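Transcriptional regulator, LacI family protein (PDB 3K9C) probably binds cis-regulatory DNA as a LacI-family transcription factor and carries a periplasmic-binding-protein-like domain. Local coordinates at residues B[122-135]-B[151-165]. Sequence-based numbering, arbitrary orientation.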
loop_
_atom_site.group_PDB
_atom_site.type_symbol
_atom_site.label_atom_id
_atom_site.label_comp_id
_atom_site.label_asym_id
_atom_site.label_seq_id
_atom_site.Cartn_x
_atom_site.Cartn_y
_atom_site.Cartn_z
ATOM N N THR B 122 -2.311 14.971 -26.616
ATOM C CA THR B 122 -2.291 15.446 -27.990
ATOM C C THR B 122 -2.248 16.984 -27.954
ATOM O O THR B 122 -1.527 17.609 -28.737
ATOM C CB THR B 122 -3.514 14.903 -28.791
ATOM O OG1 THR B 122 -4.731 15.250 -28.122
ATOM C CG2 THR B 122 -3.438 13.361 -28.903
ATOM N N GLU B 123 -2.974 17.590 -27.010
ATOM C CA GLU B 123 -2.974 19.048 -26.886
ATOM C C GLU B 123 -1.565 19.566 -26.615
ATOM O O GLU B 123 -1.247 20.703 -26.963
ATOM C CB GLU B 123 -3.906 19.512 -25.761
ATOM C CG GLU B 123 -4.060 21.036 -25.684
ATOM C CD GLU B 123 -4.888 21.503 -24.488
ATOM O OE1 GLU B 123 -6.088 21.156 -24.410
ATOM O OE2 GLU B 123 -4.336 22.218 -23.624
ATOM N N LEU B 124 -0.726 18.742 -25.985
ATOM C CA LEU B 124 0.659 19.127 -25.697
ATOM C C LEU B 124 1.557 18.774 -26.884
ATOM O O LEU B 124 2.783 18.902 -26.817
ATOM C CB LEU B 124 1.174 18.438 -24.420
ATOM C CG LEU B 124 0.838 19.099 -23.072
ATOM C CD1 LEU B 124 1.137 18.137 -21.914
ATOM C CD2 LEU B 124 1.650 20.388 -22.919
ATOM N N GLY B 125 0.934 18.310 -27.966
ATOM C CA GLY B 125 1.681 17.986 -29.171
ATOM C C GLY B 125 2.108 16.554 -29.426
ATOM O O GLY B 125 2.698 16.272 -30.466
ATOM N N HIS B 126 1.830 15.650 -28.490
ATOM C CA HIS B 126 2.220 14.250 -28.637
ATOM C C HIS B 126 1.406 13.520 -29.705
ATOM O O HIS B 126 0.199 13.732 -29.832
ATOM C CB HIS B 126 2.077 13.528 -27.285
ATOM C CG HIS B 126 3.017 14.028 -26.229
ATOM N ND1 HIS B 126 4.349 13.670 -26.186
ATOM C CD2 HIS B 126 2.824 14.879 -25.195
ATOM C CE1 HIS B 126 4.932 14.276 -25.169
ATOM N NE2 HIS B 126 4.033 15.017 -24.550
ATOM N N ARG B 127 2.070 12.656 -30.468
ATOM C CA ARG B 127 1.402 11.885 -31.512
ATOM C C ARG B 127 1.706 10.388 -31.392
ATOM O O ARG B 127 0.835 9.552 -31.652
ATOM C CB ARG B 127 1.805 12.414 -32.895
ATOM C CG ARG B 127 1.427 13.877 -33.102
ATOM C CD ARG B 127 1.751 14.358 -34.503
ATOM N NE ARG B 127 0.954 13.666 -35.512
ATOM C CZ ARG B 127 0.901 14.020 -36.789
ATOM N NH1 ARG B 127 1.599 15.065 -37.217
ATOM N NH2 ARG B 127 0.150 13.332 -37.639
ATOM N N ASN B 128 2.936 10.044 -31.017
ATOM C CA ASN B 128 3.296 8.639 -30.829
ATOM C C ASN B 128 3.001 8.383 -29.365
ATOM O O ASN B 128 3.860 8.576 -28.507
ATOM C CB ASN B 128 4.779 8.395 -31.089
ATOM C CG ASN B 128 5.153 8.608 -32.534
ATOM O OD1 ASN B 128 5.789 9.601 -32.880
ATOM N ND2 ASN B 128 4.744 7.680 -33.392
ATOM N N ILE B 129 1.775 7.965 -29.087
ATOM C CA ILE B 129 1.355 7.726 -27.725
ATOM C C ILE B 129 1.053 6.267 -27.461
ATOM O O ILE B 129 0.389 5.597 -28.261
ATOM C CB ILE B 129 0.129 8.584 -27.406
ATOM C CG1 ILE B 129 0.458 10.054 -27.709
ATOM C CG2 ILE B 129 -0.285 8.397 -25.947
ATOM C CD1 ILE B 129 -0.742 10.976 -27.730
ATOM N N ALA B 130 1.545 5.783 -26.324
ATOM C CA ALA B 130 1.354 4.400 -25.948
ATOM C C ALA B 130 0.510 4.220 -24.699
ATOM O O ALA B 130 0.435 5.095 -23.827
ATOM C CB ALA B 130 2.704 3.729 -25.755
ATOM N N HIS B 131 -0.138 3.066 -24.625
ATOM C CA HIS B 131 -0.951 2.729 -23.478
ATOM C C HIS B 131 -0.518 1.357 -22.985
ATOM O O HIS B 131 -0.358 0.425 -23.781
ATOM C CB HIS B 131 -2.443 2.714 -23.858
ATOM C CG HIS B 131 -3.340 2.208 -22.770
ATOM N ND1 HIS B 131 -3.391 2.783 -21.517
ATOM C CD2 HIS B 131 -4.204 1.168 -22.743
ATOM C CE1 HIS B 131 -4.250 2.117 -20.766
ATOM N NE2 HIS B 131 -4.759 1.133 -21.487
ATOM N N ILE B 132 -0.266 1.256 -21.683
ATOM C CA ILE B 132 0.083 -0.022 -21.069
ATOM C C ILE B 132 -1.246 -0.359 -20.383
ATOM O O ILE B 132 -1.628 0.286 -19.398
ATOM C CB ILE B 132 1.251 0.137 -20.046
ATOM C CG1 ILE B 132 2.505 0.633 -20.771
ATOM C CG2 ILE B 132 1.555 -1.207 -19.366
ATOM C CD1 ILE B 132 3.709 0.898 -19.862
ATOM N N ASP B 133 -1.975 -1.328 -20.937
ATOM C CA ASP B 133 -3.291 -1.682 -20.401
ATOM C C ASP B 133 -3.301 -2.543 -19.149
ATOM O O ASP B 133 -2.267 -3.057 -18.721
ATOM C CB ASP B 133 -4.170 -2.338 -21.485
ATOM C CG ASP B 133 -3.727 -3.746 -21.849
ATOM O OD1 ASP B 133 -3.200 -4.474 -20.978
ATOM O OD2 ASP B 133 -3.936 -4.134 -23.018
ATOM N N GLY B 134 -4.484 -2.691 -18.565
ATOM C CA GLY B 134 -4.611 -3.467 -17.348
ATOM C C GLY B 134 -4.991 -4.917 -17.545
ATOM O O GLY B 134 -5.461 -5.566 -16.615
ATOM N N ALA B 135 -4.785 -5.427 -18.756
ATOM C CA ALA B 135 -5.110 -6.809 -19.061
ATOM C C ALA B 135 -6.588 -7.058 -18.803
ATOM O O ALA B 135 -7.439 -6.375 -19.360
ATOM C CB ALA B 135 -4.256 -7.751 -18.217
HETATM N N MSE B 151 -7.416 7.938 -29.705
HETATM C CA MSE B 151 -6.304 8.138 -30.630
HETATM C C MSE B 151 -6.834 8.272 -32.063
HETATM O O MSE B 151 -6.347 9.085 -32.853
HETATM C CB MSE B 151 -5.301 6.977 -30.538
HETATM C CG MSE B 151 -4.443 6.954 -29.268
HETATM SE SE MSE B 151 -3.302 8.525 -29.150
HETATM C CE MSE B 151 -1.850 7.961 -30.339
ATOM N N ASP B 152 -7.849 7.478 -32.379
ATOM C CA ASP B 152 -8.448 7.486 -33.703
ATOM C C ASP B 152 -9.140 8.822 -33.979
ATOM O O ASP B 152 -9.096 9.333 -35.099
ATOM C CB ASP B 152 -9.439 6.323 -33.824
ATOM C CG ASP B 152 -9.941 6.119 -35.245
ATOM O OD1 ASP B 152 -9.177 6.366 -36.207
ATOM O OD2 ASP B 152 -11.101 5.688 -35.393
ATOM N N ARG B 153 -9.757 9.394 -32.947
ATOM C CA ARG B 153 -10.446 10.674 -33.080
ATOM C C ARG B 153 -9.461 11.786 -33.436
ATOM O O ARG B 153 -9.836 12.773 -34.069
ATOM C CB ARG B 153 -11.165 11.038 -31.779
ATOM C CG ARG B 153 -12.648 11.339 -31.956
ATOM C CD ARG B 153 -13.238 12.038 -30.737
ATOM N NE ARG B 153 -13.063 11.272 -29.504
ATOM C CZ ARG B 153 -13.569 10.060 -29.290
ATOM N NH1 ARG B 153 -14.290 9.456 -30.231
ATOM N NH2 ARG B 153 -13.359 9.455 -28.129
ATOM N N HIS B 154 -8.206 11.631 -33.018
ATOM C CA HIS B 154 -7.183 12.626 -33.313
ATOM C C HIS B 154 -6.391 12.292 -34.572
ATOM O O HIS B 154 -5.418 12.971 -34.885
ATOM C CB HIS B 154 -6.198 12.779 -32.149
ATOM C CG HIS B 154 -6.752 13.515 -30.966
ATOM N ND1 HIS B 154 -7.549 12.911 -30.018
ATOM C CD2 HIS B 154 -6.625 14.807 -30.582
ATOM C CE1 HIS B 154 -7.889 13.799 -29.100
ATOM N NE2 HIS B 154 -7.341 14.958 -29.419
ATOM N N GLY B 155 -6.805 11.249 -35.286
ATOM C CA GLY B 155 -6.109 10.857 -36.503
ATOM C C GLY B 155 -4.752 10.233 -36.229
ATOM O O GLY B 155 -3.838 10.314 -37.056
ATOM N N LEU B 156 -4.622 9.586 -35.074
ATOM C CA LEU B 156 -3.357 8.978 -34.680
ATOM C C LEU B 156 -3.373 7.448 -34.549
ATOM O O LEU B 156 -2.499 6.872 -33.900
ATOM C CB LEU B 156 -2.892 9.606 -33.357
ATOM C CG LEU B 156 -2.805 11.141 -33.306
ATOM C CD1 LEU B 156 -2.343 11.590 -31.920
ATOM C CD2 LEU B 156 -1.833 11.648 -34.376
ATOM N N SER B 157 -4.355 6.789 -35.161
ATOM C CA SER B 157 -4.441 5.334 -35.078
ATOM C C SER B 157 -3.171 4.616 -35.539
ATOM O O SER B 157 -2.881 3.519 -35.069
ATOM C CB SER B 157 -5.633 4.816 -35.893
ATOM O OG SER B 157 -6.864 5.101 -35.251
ATOM N N ALA B 158 -2.418 5.228 -36.450
ATOM C CA ALA B 158 -1.193 4.605 -36.958
ATOM C C ALA B 158 0.033 4.830 -36.063
ATOM O O ALA B 158 1.088 4.233 -36.288
ATOM C CB ALA B 158 -0.904 5.097 -38.382
ATOM N N SER B 159 -0.100 5.690 -35.057
ATOM C CA SER B 159 1.010 5.938 -34.141
ATOM C C SER B 159 0.588 5.626 -32.706
ATOM O O SER B 159 1.201 6.106 -31.740
ATOM C CB SER B 159 1.503 7.383 -34.265
ATOM O OG SER B 159 0.447 8.312 -34.150
ATOM N N ALA B 160 -0.462 4.813 -32.578
ATOM C CA ALA B 160 -0.976 4.411 -31.280
ATOM C C ALA B 160 -0.486 3.002 -30.964
ATOM O O ALA B 160 -0.593 2.094 -31.795
ATOM C CB ALA B 160 -2.512 4.455 -31.280
ATOM N N THR B 161 0.057 2.818 -29.767
ATOM C CA THR B 161 0.564 1.515 -29.358
ATOM C C THR B 161 -0.050 1.062 -28.034
ATOM O O THR B 161 -0.130 1.836 -27.085
ATOM C CB THR B 161 2.089 1.559 -29.183
ATOM O OG1 THR B 161 2.684 2.146 -30.344
ATOM C CG2 THR B 161 2.652 0.156 -28.988
ATOM N N VAL B 162 -0.496 -0.189 -27.980
ATOM C CA VAL B 162 -1.058 -0.737 -26.754
ATOM C C VAL B 162 -0.311 -2.009 -26.388
ATOM O O VAL B 162 -0.257 -2.950 -27.174
ATOM C CB VAL B 162 -2.546 -1.120 -26.881
ATOM C CG1 VAL B 162 -3.038 -1.643 -25.525
ATOM C CG2 VAL B 162 -3.382 0.075 -27.313
ATOM N N VAL B 163 0.279 -2.037 -25.200
ATOM C CA VAL B 163 0.989 -3.231 -24.763
ATOM C C VAL B 163 0.285 -3.765 -23.528
ATOM O O VAL B 163 -0.224 -2.994 -22.704
ATOM C CB VAL B 163 2.473 -2.935 -24.450
ATOM C CG1 VAL B 163 3.163 -2.395 -25.709
ATOM C CG2 VAL B 163 2.588 -1.936 -23.308
ATOM N N THR B 164 0.224 -5.085 -23.416
ATOM C CA THR B 164 -0.431 -5.716 -22.285
ATOM C C THR B 164 0.374 -5.439 -21.017
ATOM O O THR B 164 1.585 -5.646 -20.978
ATOM C CB THR B 164 -0.558 -7.223 -22.522
ATOM O OG1 THR B 164 -1.293 -7.437 -23.735
ATOM C CG2 THR B 164 -1.300 -7.890 -21.366
ATOM N N GLY B 165 -0.304 -4.938 -19.992
ATOM C CA GLY B 165 0.376 -4.619 -18.754
ATOM C C GLY B 165 -0.238 -5.311 -17.561
ATOM O O GLY B 165 -0.400 -6.529 -17.553
HETATM O O HOH W 1 2.640 4.617 -30.129
HETATM O O HOH W 2 -4.570 -6.990 -22.848
#
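Strands 129-133 and 160-164 run parallel, 19° apart, and bond in alternation: His-131 N gives to Thr-161 O at 2.8 Å, Val-163 N to His-131 O, and Asp-133 N to Val-163 O. Helix 140-153 links them in a beta-alpha-beta unit, with 160-164 at the edge of a four-stranded sheet in this chain. On one face Ile-132 CG1 meets Val-163 CG2 at 3.6 Å, both side chains touching Leu-179 of helix 169-181. Further along, Asp-133 CG sits between its own backbone N and carbonyl carbon (chi1 72°), bringing OD1 to Gly-165 N at 3.1 Å and to Ala-135 N in an Asx turn; the two donors come from opposite faces of the carboxylate. OD2 forms a salt bridge with Arg-144 of helix 140-153. With an alanine here, Ala-135 N and Gly-165 N would probably lose the carboxylate oxygen they share, and Arg-144 its salt-bridge partner. Before the paired residues, Ser-159 OG donates to Arg-127 O at 2.8 Å from above the carbonyl plane, while Met-151, a selenomethionine, lays CE 3.6 Å from Ile-129 CB. Beyond, Thr-122 CG2 rests over the face of the His-154 ring. The backbone ladder thus holds the edge strand to its neighbour, and the Asp-133 and Ser-159 side-chain bonds tie in the connections beyond it.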